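Local atomic coordinates of aldo-keto reductase family 1 member C1 (Caenorhabditis elegans, PDB entry 1QWK), a protein that probably works as an NADPH-dependent aldo-keto reductase of the aldose reductase type, reducing carbonyl compounds within a TIM-barrel fold. Residues Val176-Tyr181 / Leu254-Ala259; Glu239-Thr244 / Phe277-Thr282. All coordinates share one frame; numbering follows the deposited sequence.

Contact 1: Val176-Tyr181 / Leu254-Ala259; sequences VELHLY and LDRGCA
Leu178 pushes its isobutyl fork into the angle between Cys258 and Arg256, giving one methyl to each. The CD1 branch meets the sulfur, Leu178 CD1 to Cys258 SG being 3.8 Å, while the other branch lies against the guanidinium group at a slant, with Leu178 CD2 and Arg256 NH1 4.2 Å apart. With CG of Leu178 anti to the backbone N (chi1 -168°), the fork is carried across toward Arg256 and Cys258. Arg256 NH1 is packed against the methyl without bonding to it; its hydrogen bond goes to Pro183 O, outside the two segments. In the TIM barrel of this family, residues 176-181 run out of strand 173-177, and residues 254-259 lead from the end of helix 245-255 into strand 259-261. That helix closes in a Schellman motif: Gly257 takes a positive phi of 96°, and one of the two bonds back into the last turn runs from Gly257 N to Leu254 O, 2.9 Å. Past the turn, Cys258 points its side chain toward Leu178. Strand 197-201 lies between the two barrel strands and pairs with both, Val176 with Thr199 and Ala259 with Val198. Val188 of helix 185-193 touches Leu178 and Arg256 alike.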
# COMPACT_ATOMS: atom_id res chain seq x y z
N VAL A 176 4.02 0.65 -4.30
CA VAL A 176 4.79 -0.51 -4.75
C VAL A 176 5.36 -1.30 -3.58
O VAL A 176 5.35 -0.85 -2.43
CB VAL A 176 5.98 -0.08 -5.63
CG1 VAL A 176 5.48 0.63 -6.89
CG2 VAL A 176 6.92 0.83 -4.84
N GLU A 177 5.85 -2.50 -3.89
CA GLU A 177 6.48 -3.35 -2.89
C GLU A 177 7.76 -2.62 -2.51
O GLU A 177 8.55 -2.25 -3.38
CB GLU A 177 6.84 -4.71 -3.49
CG GLU A 177 7.53 -5.63 -2.49
CD GLU A 177 8.05 -6.91 -3.13
OE1 GLU A 177 7.59 -7.26 -4.24
OE2 GLU A 177 8.92 -7.56 -2.51
N LEU A 178 7.97 -2.40 -1.22
CA LEU A 178 9.18 -1.72 -0.77
C LEU A 178 9.47 -2.07 0.68
O LEU A 178 8.66 -1.86 1.57
CB LEU A 178 9.03 -0.20 -0.92
CG LEU A 178 10.31 0.65 -0.75
CD1 LEU A 178 10.12 1.99 -1.43
CD2 LEU A 178 10.66 0.82 0.73
N HIS A 179 10.65 -2.65 0.90
CA HIS A 179 11.10 -3.03 2.23
C HIS A 179 12.62 -3.12 2.19
O HIS A 179 13.21 -2.99 1.12
CB HIS A 179 10.46 -4.35 2.68
CG HIS A 179 10.53 -5.46 1.68
ND1 HIS A 179 9.71 -5.51 0.57
CD2 HIS A 179 11.31 -6.57 1.62
CE1 HIS A 179 9.97 -6.61 -0.11
NE2 HIS A 179 10.93 -7.27 0.50
N LEU A 180 13.25 -3.33 3.34
CA LEU A 180 14.71 -3.38 3.39
C LEU A 180 15.34 -4.29 2.35
O LEU A 180 16.33 -3.92 1.72
CB LEU A 180 15.18 -3.79 4.78
CG LEU A 180 16.71 -3.78 4.96
CD1 LEU A 180 17.26 -2.39 4.66
CD2 LEU A 180 17.04 -4.19 6.39
N TYR A 181 14.78 -5.49 2.18
CA TYR A 181 15.32 -6.44 1.22
C TYR A 181 14.79 -6.29 -0.21
O TYR A 181 14.80 -7.23 -0.99
CB TYR A 181 15.12 -7.87 1.75
CG TYR A 181 16.15 -8.27 2.81
CD1 TYR A 181 17.02 -7.33 3.36
CD2 TYR A 181 16.25 -9.60 3.24
CE1 TYR A 181 17.98 -7.70 4.31
CE2 TYR A 181 17.21 -9.98 4.19
CZ TYR A 181 18.07 -9.02 4.71
OH TYR A 181 19.02 -9.39 5.64
N LEU A 254 9.78 4.79 6.42
CA LEU A 254 9.34 6.16 6.67
C LEU A 254 10.47 7.15 6.43
O LEU A 254 10.28 8.18 5.78
CB LEU A 254 8.83 6.31 8.10
CG LEU A 254 7.44 5.73 8.37
CD1 LEU A 254 7.14 5.78 9.86
CD2 LEU A 254 6.40 6.54 7.59
N ASP A 255 11.65 6.84 6.95
CA ASP A 255 12.77 7.75 6.77
C ASP A 255 13.39 7.73 5.38
O ASP A 255 14.25 8.55 5.06
CB ASP A 255 13.79 7.54 7.89
CG ASP A 255 13.29 8.06 9.23
OD1 ASP A 255 12.61 9.10 9.22
OD2 ASP A 255 13.57 7.45 10.28
N ARG A 256 12.93 6.80 4.55
CA ARG A 256 13.37 6.71 3.15
C ARG A 256 12.49 7.72 2.40
O ARG A 256 12.73 8.02 1.22
CB ARG A 256 13.13 5.31 2.57
CG ARG A 256 14.16 4.22 2.91
CD ARG A 256 15.46 4.38 2.13
NE ARG A 256 15.22 4.50 0.69
CZ ARG A 256 14.78 3.52 -0.10
NH1 ARG A 256 14.53 2.32 0.39
NH2 ARG A 256 14.57 3.76 -1.39
N GLY A 257 11.47 8.23 3.09
CA GLY A 257 10.57 9.21 2.52
C GLY A 257 9.29 8.62 1.95
O GLY A 257 8.69 9.19 1.04
N CYS A 258 8.87 7.47 2.48
CA CYS A 258 7.67 6.81 1.99
C CYS A 258 6.57 6.70 3.03
O CYS A 258 6.81 6.84 4.23
CB CYS A 258 7.99 5.38 1.54
SG CYS A 258 9.31 5.23 0.33
N ALA A 259 5.35 6.45 2.56
CA ALA A 259 4.23 6.22 3.45
C ALA A 259 4.26 4.69 3.58
O ALA A 259 4.82 4.02 2.71
CB ALA A 259 2.92 6.68 2.81

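Contact 2: Glu239-Thr244 / Phe277-Thr282; sequences EKTHKT and FDFSLT
The Phe279 ring carries Lys243 on one face: CG of the lysine sits 3.9 Å from the ring centroid and only 7° off the ring normal, a CH-pi contact. Thr241 CG2 approaches the same ring obliquely, 4.4 Å from Phe279 CD1. Bends at chi2 and chi3 fold the lysine along the ring, so that Lys243 CE rests 3.6 Å from Phe279 CE2 while the ammonium reaches the carboxylate of Asp278. There Lys243 NZ forms a salt bridge, 3.0 Å to Asp278 OD1 on its syn side and 22° out of the carboxylate plane, with a weak second bond to OD2. The ammonium also donates to Glu275 O, which would help fix its place. With an alanine here instead of the lysine, Asp278 would probably lose its counter-charge, Glu275 O its donor and the Phe279 ring the cover on that face. His242, with positive phi, ends helix 232-241 in a Schellman motif, and Thr244 caps the start of helix 245-255, so the lysine projects from the short link between two helices. It meets the loop joining helix 267-274 to helix 283-289, whose Phe279 also touches Arg251 of helix 245-255.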
# COMPACT_ATOMS: atom_id res chain seq x y z
N GLU A 239 17.77 -3.55 19.19
CA GLU A 239 18.26 -3.66 20.56
C GLU A 239 18.75 -2.31 21.08
O GLU A 239 18.45 -1.93 22.21
CB GLU A 239 19.39 -4.69 20.63
CG GLU A 239 19.98 -4.87 22.02
CD GLU A 239 21.09 -5.90 22.03
OE1 GLU A 239 20.81 -7.09 21.76
OE2 GLU A 239 22.25 -5.53 22.31
N LYS A 240 19.49 -1.60 20.25
CA LYS A 240 20.04 -0.30 20.63
C LYS A 240 18.97 0.76 20.90
O LYS A 240 19.12 1.58 21.81
CB LYS A 240 20.99 0.20 19.54
CG LYS A 240 21.55 1.59 19.80
CD LYS A 240 22.48 2.02 18.68
CE LYS A 240 23.08 3.39 18.95
NZ LYS A 240 23.88 3.39 20.22
N THR A 241 17.90 0.74 20.11
CA THR A 241 16.82 1.71 20.25
C THR A 241 15.70 1.24 21.17
O THR A 241 14.77 2.00 21.47
CB THR A 241 16.20 2.02 18.88
OG1 THR A 241 15.70 0.81 18.31
CG2 THR A 241 17.24 2.63 17.96
N HIS A 242 15.79 -0.01 21.61
CA HIS A 242 14.78 -0.59 22.48
C HIS A 242 13.43 -0.65 21.74
O HIS A 242 12.37 -0.50 22.35
CB HIS A 242 14.65 0.22 23.77
CG HIS A 242 15.95 0.41 24.49
ND1 HIS A 242 16.75 -0.65 24.88
CD2 HIS A 242 16.60 1.53 24.88
CE1 HIS A 242 17.83 -0.18 25.48
NE2 HIS A 242 17.77 1.14 25.49
N LYS A 243 13.50 -0.85 20.43
CA LYS A 243 12.31 -0.96 19.59
C LYS A 243 12.31 -2.38 19.03
O LYS A 243 13.31 -3.09 19.14
CB LYS A 243 12.37 0.06 18.43
CG LYS A 243 12.47 1.52 18.88
CD LYS A 243 11.24 1.97 19.67
CE LYS A 243 9.99 2.02 18.80
NZ LYS A 243 8.80 2.44 19.59
N THR A 244 11.19 -2.81 18.45
CA THR A 244 11.13 -4.15 17.90
C THR A 244 11.63 -4.13 16.46
O THR A 244 11.66 -3.08 15.82
CB THR A 244 9.69 -4.72 17.88
OG1 THR A 244 8.92 -4.01 16.90
CG2 THR A 244 9.04 -4.55 19.25
N PHE A 277 6.81 6.49 16.11
CA PHE A 277 7.00 7.94 16.07
C PHE A 277 7.79 8.52 17.24
O PHE A 277 7.84 9.73 17.41
CB PHE A 277 5.63 8.62 15.96
CG PHE A 277 4.89 8.28 14.70
CD1 PHE A 277 5.33 8.75 13.46
CD2 PHE A 277 3.75 7.47 14.74
CE1 PHE A 277 4.66 8.41 12.29
CE2 PHE A 277 3.08 7.13 13.57
CZ PHE A 277 3.53 7.60 12.34
N ASP A 278 8.43 7.65 18.01
CA ASP A 278 9.21 8.09 19.16
C ASP A 278 10.71 8.03 18.89
O ASP A 278 11.52 8.16 19.80
CB ASP A 278 8.86 7.25 20.38
CG ASP A 278 9.20 5.79 20.19
OD1 ASP A 278 9.30 5.35 19.03
OD2 ASP A 278 9.36 5.08 21.21
N PHE A 279 11.07 7.84 17.62
CA PHE A 279 12.47 7.78 17.22
C PHE A 279 12.57 7.98 15.71
O PHE A 279 11.55 8.03 15.02
CB PHE A 279 13.10 6.43 17.61
CG PHE A 279 12.70 5.27 16.73
CD1 PHE A 279 13.68 4.50 16.09
CD2 PHE A 279 11.37 4.89 16.60
CE1 PHE A 279 13.33 3.38 15.32
CE2 PHE A 279 11.01 3.78 15.83
CZ PHE A 279 11.99 3.02 15.20
N SER A 280 13.80 8.11 15.20
CA SER A 280 14.02 8.29 13.78
C SER A 280 15.40 7.74 13.40
O SER A 280 16.28 7.61 14.25
CB SER A 280 13.94 9.77 13.39
OG SER A 280 15.03 10.50 13.94
N LEU A 281 15.56 7.42 12.12
CA LEU A 281 16.81 6.88 11.62
C LEU A 281 17.60 7.90 10.80
O LEU A 281 17.04 8.58 9.94
CB LEU A 281 16.53 5.64 10.77
CG LEU A 281 15.81 4.50 11.50
CD1 LEU A 281 15.66 3.30 10.56
CD2 LEU A 281 16.59 4.10 12.74
N THR A 282 18.89 8.00 11.08
CA THR A 282 19.77 8.92 10.36
C THR A 282 20.24 8.26 9.07
O THR A 282 20.02 7.07 8.87
CB THR A 282 21.02 9.25 11.19
OG1 THR A 282 21.80 8.06 11.35
CG2 THR A 282 20.62 9.78 12.56

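Overall arrangement
Contacts 1 and 2 have centres about 16 Å apart on the same side of the chain's centre. Their segments alternate along the sequence, in the order 176-181, 239-244, 254-259, 277-282. Helix 245-255 is the common element: residues 239-244 lead into its start and residues 254-259 take over at its end. The two sites touch directly, Asp255 OD2 lying 2.7 Å from Leu281 N, a probable hydrogen bond that ties the helix end to the 277-282 loop. Buried contact 1 packs the exit of strand 173-177 against the turn into strand 259-261, whereas contact 2, at the surface, ties the start of helix 245-255 to the loop before helix 283-289. Both lie away from the predicted active-site residues.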